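Local coordinates for protein alginate lyase A1-II' (Sphingomonas sp., PDB 2Z42) that probably cleaves alginate by a lyase reaction and is the alginate lyase domain of a longer protein, at residues A4-N9 against G35-Y40; S94-Q99 against I217-S222; P101-I106 against V206-S211; G132-Q137 against V175-D180. All coordinates share one frame; numbering follows the deposited sequence. Where two conformers were deposited one is given.

Contact 1: A4-N9 against G35-Y40; sequences AAPGKN and GYTSQY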
loop_
_atom_site.group_PDB
_atom_site.type_symbol
_atom_site.label_atom_id
_atom_site.label_comp_id
_atom_site.label_asym_id
_atom_site.label_seq_id
_atom_site.Cartn_x
_atom_site.Cartn_y
_atom_site.Cartn_z
ATOM N N ALA A 4 -13.319 18.559 4.500
ATOM C CA ALA A 4 -12.454 18.173 5.612
ATOM C C ALA A 4 -11.240 17.407 5.069
ATOM O O ALA A 4 -11.320 16.807 4.001
ATOM C CB ALA A 4 -13.229 17.307 6.602
ATOM N N ALA A 5 -10.133 17.446 5.810
ATOM C CA ALA A 5 -8.923 16.695 5.463
ATOM C C ALA A 5 -9.190 15.182 5.526
ATOM O O ALA A 5 -10.096 14.731 6.236
ATOM C CB ALA A 5 -7.780 17.064 6.416
ATOM N N PRO A 6 -8.418 14.388 4.763
ATOM C CA PRO A 6 -8.725 12.944 4.729
ATOM C C PRO A 6 -8.767 12.215 6.066
ATOM O O PRO A 6 -9.573 11.279 6.230
ATOM C CB PRO A 6 -7.615 12.372 3.831
ATOM C CG PRO A 6 -7.271 13.523 2.939
ATOM C CD PRO A 6 -7.314 14.730 3.835
ATOM N N GLY A 7 -7.916 12.617 7.004
ATOM C CA GLY A 7 -7.891 11.992 8.329
ATOM C C GLY A 7 -9.071 12.346 9.205
ATOM O O GLY A 7 -9.197 11.826 10.318
ATOM N N LYS A 8 -9.890 13.273 8.717
ATOM C CA LYS A 8 -11.183 13.564 9.329
ATOM C C LYS A 8 -12.267 12.713 8.676
ATOM O O LYS A 8 -13.101 12.154 9.362
ATOM C CB LYS A 8 -11.497 15.056 9.240
ATOM C CG LYS A 8 -10.579 15.965 10.090
ATOM C CD LYS A 8 -10.797 15.754 11.597
ATOM C CE LYS A 8 -10.014 16.781 12.461
ATOM N NZ LYS A 8 -10.233 16.556 13.938
ATOM N N ASN A 9 -12.237 12.598 7.350
ATOM C CA ASN A 9 -13.261 11.807 6.639
ATOM C C ASN A 9 -13.117 10.306 6.828
ATOM O O ASN A 9 -14.121 9.586 6.846
ATOM C CB ASN A 9 -13.236 12.112 5.143
ATOM C CG ASN A 9 -13.471 13.559 4.855
ATOM O OD1 ASN A 9 -14.409 14.150 5.384
ATOM N ND2 ASN A 9 -12.620 14.150 4.023
ATOM N N GLY A 35 -6.148 16.614 11.178
ATOM C CA GLY A 35 -6.532 17.236 9.915
ATOM C C GLY A 35 -5.405 17.643 8.977
ATOM O O GLY A 35 -5.579 18.522 8.148
ATOM N N TYR A 36 -4.259 16.976 9.084
ATOM C CA TYR A 36 -3.144 17.193 8.150
ATOM C C TYR A 36 -3.619 17.090 6.720
ATOM O O TYR A 36 -4.306 16.135 6.334
ATOM C CB TYR A 36 -2.007 16.158 8.353
ATOM C CG TYR A 36 -0.976 16.273 7.259
ATOM C CD1 TYR A 36 -1.055 15.454 6.121
ATOM C CD2 TYR A 36 0.027 17.250 7.311
ATOM C CE1 TYR A 36 -0.147 15.576 5.095
ATOM C CE2 TYR A 36 0.945 17.388 6.273
ATOM C CZ TYR A 36 0.844 16.553 5.169
ATOM O OH TYR A 36 1.739 16.689 4.163
ATOM N N THR A 37 -3.224 18.079 5.931
ATOM C CA THR A 37 -3.443 18.066 4.487
ATOM C C THR A 37 -2.394 18.940 3.802
ATOM O O THR A 37 -1.903 19.916 4.389
ATOM C CB THR A 37 -4.892 18.506 4.123
ATOM O OG1 THR A 37 -5.095 18.394 2.706
ATOM C CG2 THR A 37 -5.168 19.957 4.556
ATOM N N SER A 38 -2.054 18.592 2.566
ATOM C CA SER A 38 -1.048 19.333 1.795
ATOM C C SER A 38 -1.221 18.997 0.313
ATOM O O SER A 38 -2.123 18.254 -0.066
ATOM C CB SER A 38 0.367 18.940 2.226
ATOM O OG SER A 38 0.626 17.589 1.850
ATOM N N GLN A 39 -0.299 19.503 -0.506
ATOM C CA GLN A 39 -0.244 19.175 -1.927
ATOM C C GLN A 39 -0.106 17.671 -2.164
ATOM O O GLN A 39 -0.501 17.186 -3.207
ATOM C CB GLN A 39 0.913 19.901 -2.614
ATOM C CG GLN A 39 2.309 19.460 -2.180
ATOM C CD GLN A 39 3.420 20.339 -2.720
ATOM O OE1 GLN A 39 4.420 20.588 -2.037
ATOM N NE2 GLN A 39 3.252 20.815 -3.950
ATOM N N TYR A 40 0.445 16.956 -1.186
ATOM C CA TYR A 40 0.679 15.517 -1.331
ATOM C C TYR A 40 -0.514 14.662 -0.949
ATOM O O TYR A 40 -0.577 13.480 -1.278
ATOM C CB TYR A 40 1.842 15.096 -0.433
ATOM C CG TYR A 40 3.108 15.881 -0.653
ATOM C CD1 TYR A 40 3.628 16.698 0.355
ATOM C CD2 TYR A 40 3.770 15.816 -1.868
ATOM C CE1 TYR A 40 4.810 17.401 0.156
ATOM C CE2 TYR A 40 4.943 16.529 -2.079
ATOM C CZ TYR A 40 5.446 17.317 -1.070
ATOM O OH TYR A 40 6.619 18.011 -1.277
HETATM O O HOH W 1 -5.767 14.296 7.557
#
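Ala5 meets Gly35, Tyr36 and Thr37 with a single methyl group, yet no direct hydrogen bond joins 4-9 to 35-40. That methyl is pressed mainly against backbone: Ala5 CB lies 3.2 Å from Gly35 O and 3.6 Å from Tyr36 O. Thr37 closes in beside it, its CB 4.0 Å from Ala5 CB. The hydroxyl OG1 of Thr37, anti to the backbone N (chi1 -176°), is spent elsewhere, on Phe41 O. One water supplies the polar link, accepting from Gly7 N at 2.8 Å and donating to Tyr36 O at 2.6 Å, and so it bridges the first turn of one short helix to the chain leaving another. Lys8 flanks the contact. Its chain bends at chi2 (-68°), which brings CE to 4.1 Å from Gly35 N, while NZ makes a weak hydrogen bond to Gly33 O. Two helix ends meet here. Ala5 is the N-cap residue of helix 6-9, and its O accepts from both Lys8 N and Asn9 N; Gly35, with positive phi, closes helix 29-34 in a Schellman motif. The contact lies at the surface of the domain, where the N-terminal helix packs beside the loop that runs from helix 29-34 into strand 41-43, and Pro6 also touches Phe41 and Thr43 of that strand and Met49 of strand 49-54.

Contact 2: S94-Q99 against I217-S222; sequences SGKTVQ and IAKLYS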
loop_
_atom_site.group_PDB
_atom_site.type_symbol
_atom_site.label_atom_id
_atom_site.label_comp_id
_atom_site.label_asym_id
_atom_site.label_seq_id
_atom_site.Cartn_x
_atom_site.Cartn_y
_atom_site.Cartn_z
ATOM N N SER A 94 -11.423 0.883 -2.022
ATOM C CA SER A 94 -11.907 1.230 -3.348
ATOM C C SER A 94 -11.225 2.507 -3.769
ATOM O O SER A 94 -10.916 3.374 -2.943
ATOM C CB SER A 94 -13.430 1.397 -3.363
ATOM O OG SER A 94 -13.838 2.447 -2.500
ATOM N N GLY A 95 -10.967 2.632 -5.060
ATOM C CA GLY A 95 -10.202 3.787 -5.507
ATOM C C GLY A 95 -10.073 3.848 -7.006
ATOM O O GLY A 95 -10.744 3.114 -7.734
ATOM N N LYS A 96 -9.208 4.740 -7.459
ATOM C CA LYS A 96 -8.865 4.862 -8.878
ATOM C C LYS A 96 -7.538 5.580 -9.008
ATOM O O LYS A 96 -7.117 6.308 -8.105
ATOM C CB LYS A 96 -9.943 5.619 -9.662
ATOM C CG LYS A 96 -10.110 7.067 -9.249
ATOM C CD LYS A 96 -11.057 7.823 -10.172
ATOM C CE LYS A 96 -12.422 7.183 -10.179
ATOM N NZ LYS A 96 -13.175 7.546 -11.427
ATOM N N THR A 97 -6.864 5.357 -10.125
ATOM C CA THR A 97 -5.630 6.061 -10.418
ATOM C C THR A 97 -5.986 7.074 -11.477
ATOM O O THR A 97 -6.544 6.703 -12.513
ATOM C CB THR A 97 -4.536 5.092 -10.899
ATOM O OG1 THR A 97 -4.103 4.305 -9.780
ATOM C CG2 THR A 97 -3.349 5.834 -11.500
ATOM N N VAL A 98 -5.684 8.346 -11.214
ATOM C CA VAL A 98 -6.090 9.422 -12.123
ATOM C C VAL A 98 -4.971 9.938 -13.042
ATOM O O VAL A 98 -5.234 10.364 -14.178
ATOM C CB VAL A 98 -6.936 10.570 -11.412
ATOM C CG1 VAL A 98 -7.311 10.269 -9.945
ATOM C CG2 VAL A 98 -6.386 11.981 -11.670
ATOM N N GLN A 99 -3.730 9.882 -12.567
ATOM C CA GLN A 99 -2.594 10.351 -13.342
ATOM C C GLN A 99 -1.363 9.486 -13.083
ATOM O O GLN A 99 -1.087 9.098 -11.943
ATOM C CB GLN A 99 -2.302 11.818 -13.012
ATOM C CG GLN A 99 -1.124 12.427 -13.745
ATOM C CD GLN A 99 -0.951 13.887 -13.421
ATOM O OE1 GLN A 99 -1.825 14.713 -13.707
ATOM N NE2 GLN A 99 0.174 14.222 -12.813
ATOM N N ILE A 217 -1.188 10.677 -9.473
ATOM C CA ILE A 217 -2.304 10.917 -8.548
ATOM C C ILE A 217 -3.075 9.612 -8.409
ATOM O O ILE A 217 -3.487 9.028 -9.407
ATOM C CB ILE A 217 -3.254 12.029 -9.064
ATOM C CG1 ILE A 217 -2.516 13.362 -9.186
ATOM C CG2 ILE A 217 -4.516 12.131 -8.171
ATOM C CD1 ILE A 217 -3.342 14.465 -9.870
ATOM N N ALA A 218 -3.257 9.165 -7.172
ATOM C CA ALA A 218 -4.147 8.058 -6.861
ATOM C C ALA A 218 -5.154 8.515 -5.808
ATOM O O ALA A 218 -4.860 9.388 -4.991
ATOM C CB ALA A 218 -3.359 6.841 -6.380
ATOM N N LYS A 219 -6.333 7.912 -5.849
ATOM C CA LYS A 219 -7.441 8.240 -4.949
ATOM C C LYS A 219 -7.988 6.980 -4.290
ATOM O O LYS A 219 -8.032 5.900 -4.922
ATOM C CB LYS A 219 -8.581 8.874 -5.751
ATOM C CG LYS A 219 -8.348 10.297 -6.186
ATOM C CD LYS A 219 -9.602 10.827 -6.857
ATOM C CE LYS A 219 -9.540 12.303 -7.060
ATOM N NZ LYS A 219 -10.846 12.782 -7.631
ATOM N N LEU A 220 -8.448 7.149 -3.046
ATOM C CA LEU A 220 -9.214 6.152 -2.314
ATOM C C LEU A 220 -10.571 6.697 -1.857
ATOM O O LEU A 220 -10.658 7.822 -1.338
ATOM C CB LEU A 220 -8.447 5.655 -1.089
ATOM C CG LEU A 220 -7.136 4.928 -1.418
ATOM C CD1 LEU A 220 -6.391 4.645 -0.117
ATOM C CD2 LEU A 220 -7.425 3.643 -2.166
ATOM N N TYR A 221 -11.599 5.876 -2.033
ATOM C CA TYR A 221 -12.973 6.215 -1.630
ATOM C C TYR A 221 -13.374 5.497 -0.346
ATOM O O TYR A 221 -14.342 5.889 0.317
ATOM C CB TYR A 221 -13.951 5.864 -2.764
ATOM C CG TYR A 221 -13.727 6.699 -3.981
ATOM C CD1 TYR A 221 -14.049 8.063 -3.989
ATOM C CD2 TYR A 221 -13.147 6.149 -5.130
ATOM C CE1 TYR A 221 -13.813 8.853 -5.127
ATOM C CE2 TYR A 221 -12.896 6.934 -6.256
ATOM C CZ TYR A 221 -13.240 8.272 -6.254
ATOM O OH TYR A 221 -13.000 9.052 -7.371
ATOM N N SER A 222 -12.631 4.440 -0.019
ATOM C CA SER A 222 -12.800 3.654 1.187
ATOM C C SER A 222 -11.498 2.930 1.493
ATOM O O SER A 222 -10.701 2.663 0.592
ATOM C CB SER A 222 -13.956 2.637 1.060
ATOM O OG SER A 222 -13.707 1.694 0.018
#
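Lys96 crosses the hydroxyl end of the Tyr221 ring at a slant, its CE at the ring edge near the plane and 3.4 Å from Tyr221 OH. Its CG stands between the backbone N and the carbonyl carbon (chi1 65°), which lifts the chain toward that ring; NZ then bonds Gly159 O, and the phenol turns to Asp46. At the bulge, Val98 CG1 sits 3.8 Å from Ile217 CG2, and it also rests on the methylenes of Lys219, whose NZ is held by salt bridges to Asp44 and Asp46.

The strands pair antiparallel, the backbones of Lys96 and Lys219 bonding each other both ways, N to O. A classic bulge interrupts the ladder at each end. Val98 and Gln99 both face Ile217, whose O takes Val98 N at 2.9 Å and Gln99 N at 3.3 Å, the latter on a lone pair. Tyr221 and Ser222 both face Ser94; Tyr221 N reaches Ser94 O at 2.7 Å, and the hydroxyls Ser94 OG and Ser222 OG are hydrogen-bonded at 2.6 Å.

The pair lies in the middle of the seven-stranded sheet: strand 49-54 adjoins 215-228, strand 162-169 adjoins 88-99, and Thr97 and Ala218 face Ile106 of the other sheet.

Contact 3: P101-I106 against V206-S211; sequences PSSGKI and VQDNTS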
loop_
_atom_site.group_PDB
_atom_site.type_symbol
_atom_site.label_atom_id
_atom_site.label_comp_id
_atom_site.label_asym_id
_atom_site.label_seq_id
_atom_site.Cartn_x
_atom_site.Cartn_y
_atom_site.Cartn_z
ATOM N N PRO A 101 2.963 8.662 -13.878
ATOM C CA PRO A 101 4.240 9.252 -14.220
ATOM C C PRO A 101 4.644 8.774 -15.619
ATOM O O PRO A 101 3.954 7.945 -16.204
ATOM C CB PRO A 101 5.180 8.635 -13.193
ATOM C CG PRO A 101 4.630 7.258 -13.017
ATOM C CD PRO A 101 3.140 7.450 -13.037
ATOM N N SER A 102 5.757 9.269 -16.129
ATOM C CA SER A 102 6.199 8.861 -17.471
ATOM C C SER A 102 6.366 7.336 -17.589
ATOM O O SER A 102 6.040 6.749 -18.632
ATOM C CB SER A 102 7.470 9.607 -17.870
ATOM O OG SER A 102 7.173 10.990 -18.031
ATOM N N SER A 103 6.831 6.691 -16.517
ATOM C CA SER A 103 7.025 5.239 -16.532
ATOM C C SER A 103 5.720 4.453 -16.741
ATOM O O SER A 103 5.765 3.274 -17.121
ATOM C CB SER A 103 7.685 4.773 -15.232
ATOM O OG SER A 103 6.710 4.678 -14.190
ATOM N N GLY A 104 4.587 5.102 -16.449
ATOM C CA GLY A 104 3.244 4.532 -16.584
ATOM C C GLY A 104 2.869 3.534 -15.492
ATOM O O GLY A 104 1.914 2.779 -15.636
ATOM N N LYS A 105 3.590 3.578 -14.373
ATOM C CA LYS A 105 3.436 2.561 -13.333
ATOM C C LYS A 105 3.505 3.136 -11.919
ATOM O O LYS A 105 4.472 3.813 -11.573
ATOM C CB LYS A 105 4.534 1.514 -13.509
ATOM C CG LYS A 105 4.559 0.410 -12.472
ATOM C CD LYS A 105 5.716 -0.559 -12.711
ATOM C CE LYS A 105 5.491 -1.419 -13.945
ATOM N NZ LYS A 105 6.782 -1.909 -14.508
ATOM N N ILE A 106 2.485 2.850 -11.109
ATOM C CA ILE A 106 2.500 3.237 -9.691
ATOM C C ILE A 106 2.057 2.037 -8.873
ATOM O O ILE A 106 1.377 1.146 -9.373
ATOM C CB ILE A 106 1.602 4.463 -9.345
ATOM C CG1 ILE A 106 0.117 4.172 -9.545
ATOM C CG2 ILE A 106 2.001 5.708 -10.161
ATOM C CD1 ILE A 106 -0.780 5.239 -8.869
ATOM N N VAL A 206 5.160 5.934 -6.377
ATOM C CA VAL A 206 5.301 6.246 -7.798
ATOM C C VAL A 206 6.524 5.545 -8.407
ATOM O O VAL A 206 7.645 5.821 -8.007
ATOM C CB VAL A 206 5.272 7.782 -8.062
ATOM C CG1 VAL A 206 6.403 8.511 -7.360
ATOM C CG2 VAL A 206 5.334 8.063 -9.534
ATOM N N GLN A 207 6.312 4.624 -9.366
ATOM C CA GLN A 207 7.431 3.812 -9.882
ATOM C C GLN A 207 8.185 4.528 -10.994
ATOM O O GLN A 207 8.303 4.009 -12.121
ATOM C CB GLN A 207 6.951 2.439 -10.357
ATOM C CG GLN A 207 6.147 1.698 -9.311
ATOM C CD GLN A 207 6.957 1.359 -8.065
ATOM O OE1 GLN A 207 7.816 0.470 -8.089
ATOM N NE2 GLN A 207 6.686 2.067 -6.960
ATOM N N ASP A 208 8.672 5.723 -10.661
ATOM C CA ASP A 208 9.422 6.569 -11.578
ATOM C C ASP A 208 10.180 7.556 -10.684
ATOM O O ASP A 208 9.584 8.203 -9.802
ATOM C CB ASP A 208 8.448 7.270 -12.537
ATOM C CG ASP A 208 9.135 8.017 -13.655
ATOM O OD1 ASP A 208 8.522 8.148 -14.734
ATOM O OD2 ASP A 208 10.252 8.509 -13.451
ATOM N N ASN A 209 11.501 7.614 -10.857
ATOM C CA ASN A 209 12.338 8.547 -10.093
ATOM C C ASN A 209 13.108 9.495 -11.003
ATOM O O ASN A 209 14.099 10.088 -10.605
ATOM C CB ASN A 209 13.286 7.801 -9.128
ATOM C CG ASN A 209 14.214 6.796 -9.832
ATOM O OD1 ASN A 209 14.788 5.922 -9.178
ATOM N ND2 ASN A 209 14.367 6.919 -11.146
ATOM N N THR A 210 12.662 9.605 -12.250
ATOM C CA THR A 210 13.383 10.404 -13.244
ATOM C C THR A 210 13.090 11.898 -13.101
ATOM O O THR A 210 12.002 12.303 -12.651
ATOM C CB THR A 210 13.047 9.954 -14.685
ATOM O OG1 THR A 210 11.663 10.207 -14.962
ATOM C CG2 THR A 210 13.346 8.466 -14.885
ATOM N N SER A 211 14.046 12.723 -13.533
ATOM C CA SER A 211 13.872 14.170 -13.505
ATOM C C SER A 211 12.698 14.678 -14.326
ATOM O O SER A 211 12.100 15.693 -13.984
ATOM C CB SER A 211 15.161 14.871 -13.945
ATOM O OG SER A 211 16.154 14.685 -12.951
#
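Ser103 and Asp208 carry the polar half of this contact. Ser103 N donates to Asp208 OD1 at 2.9 Å, meeting the oxygen on its anti side and 23° out of the carboxylate plane. The other oxygen, OD2, turns back on its own chain: Thr210 N comes in nearly end-on to the C-O bond, and Thr210 OG1, 2.7 Å from OD2, uses the syn lone pair. Three donors therefore fix the rotation of a buried carboxylate, and the bond from Thr210 N makes it an Asx turn. The Ser103 hydroxyl gives its proton to Gln207 O at 2.7 Å, approaching well above the carbonyl plane (57° out of it).

One backbone bond crosses, from Gln207 N to Lys105 O at 3.0 Å. It stands next to the antiparallel, non-hydrogen-bonded pair of Ile106 with Val206.

The apolar contacts gather on Val206. Its CG2, anti to the backbone N, slides past the proline ring to sit 3.6 Å from Pro101 CG, and Ile106 CG2 approaches the same methyl at 4.1 Å. Farther out, Gln207 NE2 bonds Tyr205 O; a sulfate ion, probably from the crystallisation liquor, lies about 5 Å from the Gln207 side chain.

In motif terms, a type I turn, Pro101 to Gly104, leads into strand 105-114 and is clasped by the loop leaving strand 204-206, whose inverse gamma turn centres on Gln207: two loops laced together at one end of the beta-sandwich, where strands give way to loops.

Contact 4: G132-Q137 against V175-D180; sequences GQLDMQ and VTMNGD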
loop_
_atom_site.group_PDB
_atom_site.type_symbol
_atom_site.label_atom_id
_atom_site.label_comp_id
_atom_site.label_asym_id
_atom_site.label_seq_id
_atom_site.Cartn_x
_atom_site.Cartn_y
_atom_site.Cartn_z
ATOM N N GLY A 132 -4.534 -0.278 -17.975
ATOM C CA GLY A 132 -5.028 -1.492 -18.605
ATOM C C GLY A 132 -4.864 -2.741 -17.764
ATOM O O GLY A 132 -5.552 -3.733 -17.990
ATOM N N GLN A 133 -3.963 -2.722 -16.785
ATOM C CA GLN A 133 -3.726 -3.940 -15.992
ATOM C C GLN A 133 -3.195 -3.630 -14.610
ATOM O O GLN A 133 -2.319 -2.770 -14.463
ATOM C CB GLN A 133 -2.717 -4.837 -16.722
ATOM C CG GLN A 133 -2.735 -6.314 -16.312
ATOM C CD GLN A 133 -1.886 -7.162 -17.231
ATOM O OE1 GLN A 133 -2.393 -8.054 -17.928
ATOM N NE2 GLN A 133 -0.598 -6.872 -17.273
ATOM N N LEU A 134 -3.722 -4.319 -13.598
ATOM C CA LEU A 134 -3.093 -4.286 -12.283
ATOM C C LEU A 134 -2.472 -5.648 -12.029
ATOM O O LEU A 134 -3.104 -6.676 -12.256
ATOM C CB LEU A 134 -4.066 -3.882 -11.159
ATOM C CG LEU A 134 -3.297 -3.605 -9.850
ATOM C CD1 LEU A 134 -3.801 -2.386 -9.131
ATOM C CD2 LEU A 134 -3.353 -4.809 -8.961
ATOM N N ASP A 135 -1.228 -5.637 -11.564
ATOM C CA ASP A 135 -0.466 -6.844 -11.290
ATOM C C ASP A 135 -0.243 -6.914 -9.790
ATOM O O ASP A 135 0.476 -6.078 -9.236
ATOM C CB ASP A 135 0.858 -6.796 -12.055
ATOM C CG ASP A 135 1.758 -8.016 -11.815
ATOM O OD1 ASP A 135 1.336 -9.002 -11.160
ATOM O OD2 ASP A 135 2.907 -7.954 -12.290
ATOM N N MET A 136 -0.864 -7.878 -9.113
ATOM C CA MET A 136 -0.692 -7.982 -7.658
ATOM C C MET A 136 0.440 -8.969 -7.370
ATOM O O MET A 136 0.195 -10.171 -7.200
ATOM C CB MET A 136 -2.003 -8.351 -6.928
ATOM C CG MET A 136 -3.172 -7.404 -7.214
ATOM S SD MET A 136 -4.520 -7.372 -5.998
ATOM C CE MET A 136 -5.909 -7.451 -7.056
ATOM N N GLN A 137 1.668 -8.433 -7.332
ATOM C CA GLN A 137 2.907 -9.196 -7.250
ATOM C C GLN A 137 3.126 -9.721 -5.847
ATOM O O GLN A 137 3.097 -8.956 -4.887
ATOM C CB GLN A 137 4.077 -8.334 -7.709
ATOM C CG GLN A 137 3.836 -7.780 -9.108
ATOM C CD GLN A 137 4.891 -6.795 -9.565
ATOM O OE1 GLN A 137 4.966 -6.471 -10.761
ATOM N NE2 GLN A 137 5.698 -6.293 -8.630
ATOM N N VAL A 175 -5.358 -12.263 -3.212
ATOM C CA VAL A 175 -5.322 -10.957 -3.834
ATOM C C VAL A 175 -6.539 -10.810 -4.741
ATOM O O VAL A 175 -6.771 -11.642 -5.609
ATOM C CB VAL A 175 -3.962 -10.671 -4.527
ATOM C CG1 VAL A 175 -2.856 -10.616 -3.480
ATOM C CG2 VAL A 175 -3.615 -11.716 -5.602
ATOM N N THR A 176 -7.332 -9.762 -4.523
ATOM C CA THR A 176 -8.616 -9.649 -5.222
ATOM C C THR A 176 -8.764 -8.283 -5.866
ATOM O O THR A 176 -8.575 -7.266 -5.200
ATOM C CB THR A 176 -9.828 -9.891 -4.291
ATOM O OG1 THR A 176 -9.767 -11.200 -3.706
ATOM C CG2 THR A 176 -11.139 -9.754 -5.050
ATOM N N MET A 177 -9.070 -8.268 -7.163
ATOM C CA MET A 177 -9.404 -7.034 -7.860
ATOM C C MET A 177 -10.742 -7.219 -8.538
ATOM O O MET A 177 -10.889 -8.104 -9.388
ATOM C CB MET A 177 -8.368 -6.697 -8.926
ATOM C CG MET A 177 -8.562 -5.343 -9.583
ATOM S SD MET A 177 -8.017 -3.912 -8.625
ATOM C CE MET A 177 -6.965 -4.677 -7.427
ATOM N N ASN A 178 -11.703 -6.388 -8.167
ATOM C CA ASN A 178 -13.017 -6.421 -8.805
ATOM C C ASN A 178 -13.598 -7.835 -8.841
ATOM O O ASN A 178 -14.018 -8.334 -9.891
ATOM C CB ASN A 178 -12.924 -5.812 -10.197
ATOM C CG ASN A 178 -12.532 -4.340 -10.163
ATOM O OD1 ASN A 178 -12.777 -3.642 -9.177
ATOM N ND2 ASN A 178 -11.939 -3.864 -11.242
ATOM N N GLY A 179 -13.610 -8.482 -7.684
ATOM C CA GLY A 179 -14.257 -9.786 -7.539
ATOM C C GLY A 179 -13.479 -10.966 -8.076
ATOM O O GLY A 179 -13.931 -12.110 -7.943
ATOM N N ASP A 180 -12.312 -10.700 -8.667
ATOM C CA ASP A 180 -11.459 -11.773 -9.178
ATOM C C ASP A 180 -10.349 -12.063 -8.165
ATOM O O ASP A 180 -9.497 -11.206 -7.905
ATOM C CB ASP A 180 -10.897 -11.398 -10.549
ATOM C CG ASP A 180 -10.285 -12.585 -11.282
ATOM O OD1 ASP A 180 -10.058 -13.630 -10.642
ATOM O OD2 ASP A 180 -10.045 -12.467 -12.499
#
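Met136 slides past Val175 in the tight half of this contact: in the conformer given, its SD is 3.7 Å from Val175 CB and its own CB 3.9 Å from the same atom. CG lies beside the backbone N (chi1 -55°), which carries the thioether across toward strand 172-177. Met177 comes the other way: its CG is anti to the backbone N, and a bend at chi2 (78°) folds the chain round toward Leu134, the two side chains crossing at about a right angle. The methyl ends of Met136 and Met177 are modelled closer than carbons can sit, so the detail there is doubtful. What can be said is that the filling is apolar, with no hydrogen bond from one segment to the other.

The far end is different. Past Met177 the chain makes a type I' turn, closed by Met177 N to Asp180 O at 3.1 Å and Asp180 N to Met177 O at 3.0 Å, and its exposed Asn178 and Gly179 stay clear of 132-137. Thr176 points away and bonds Thr181.

The axes of strands 132-137 and 175-177 run antiparallel and come within 8.5 Å. They belong to different sheets of the sandwich: 132-139 lies between 120-130 and 148-156, whereas 172-177 lies between 162-169 and 180-185, with Phe153 and Ile156 adding to the filling between them.

Contact 4 is the buried one, contacts 2 and 3 are partly buried, and contact 1 lies on the surface. Chemistry follows place: between the sheets contact 4 relies on apolar side chains alone; within one sheet contact 2 uses a backbone ladder; at the strand ends contact 3 ties loops with side-chain hydrogen bonds; and contact 1 joins helix ends through a methyl and a water. Contacts 2 and 3 touch, Ile106 CD1 lying 3.6 Å from Thr97 OG1 and 3.9 Å from Ala218 CB, so strands consecutive in the chain face each other across the sandwich. Contact 4 shares one sheet with contact 2 and the other with contact 3.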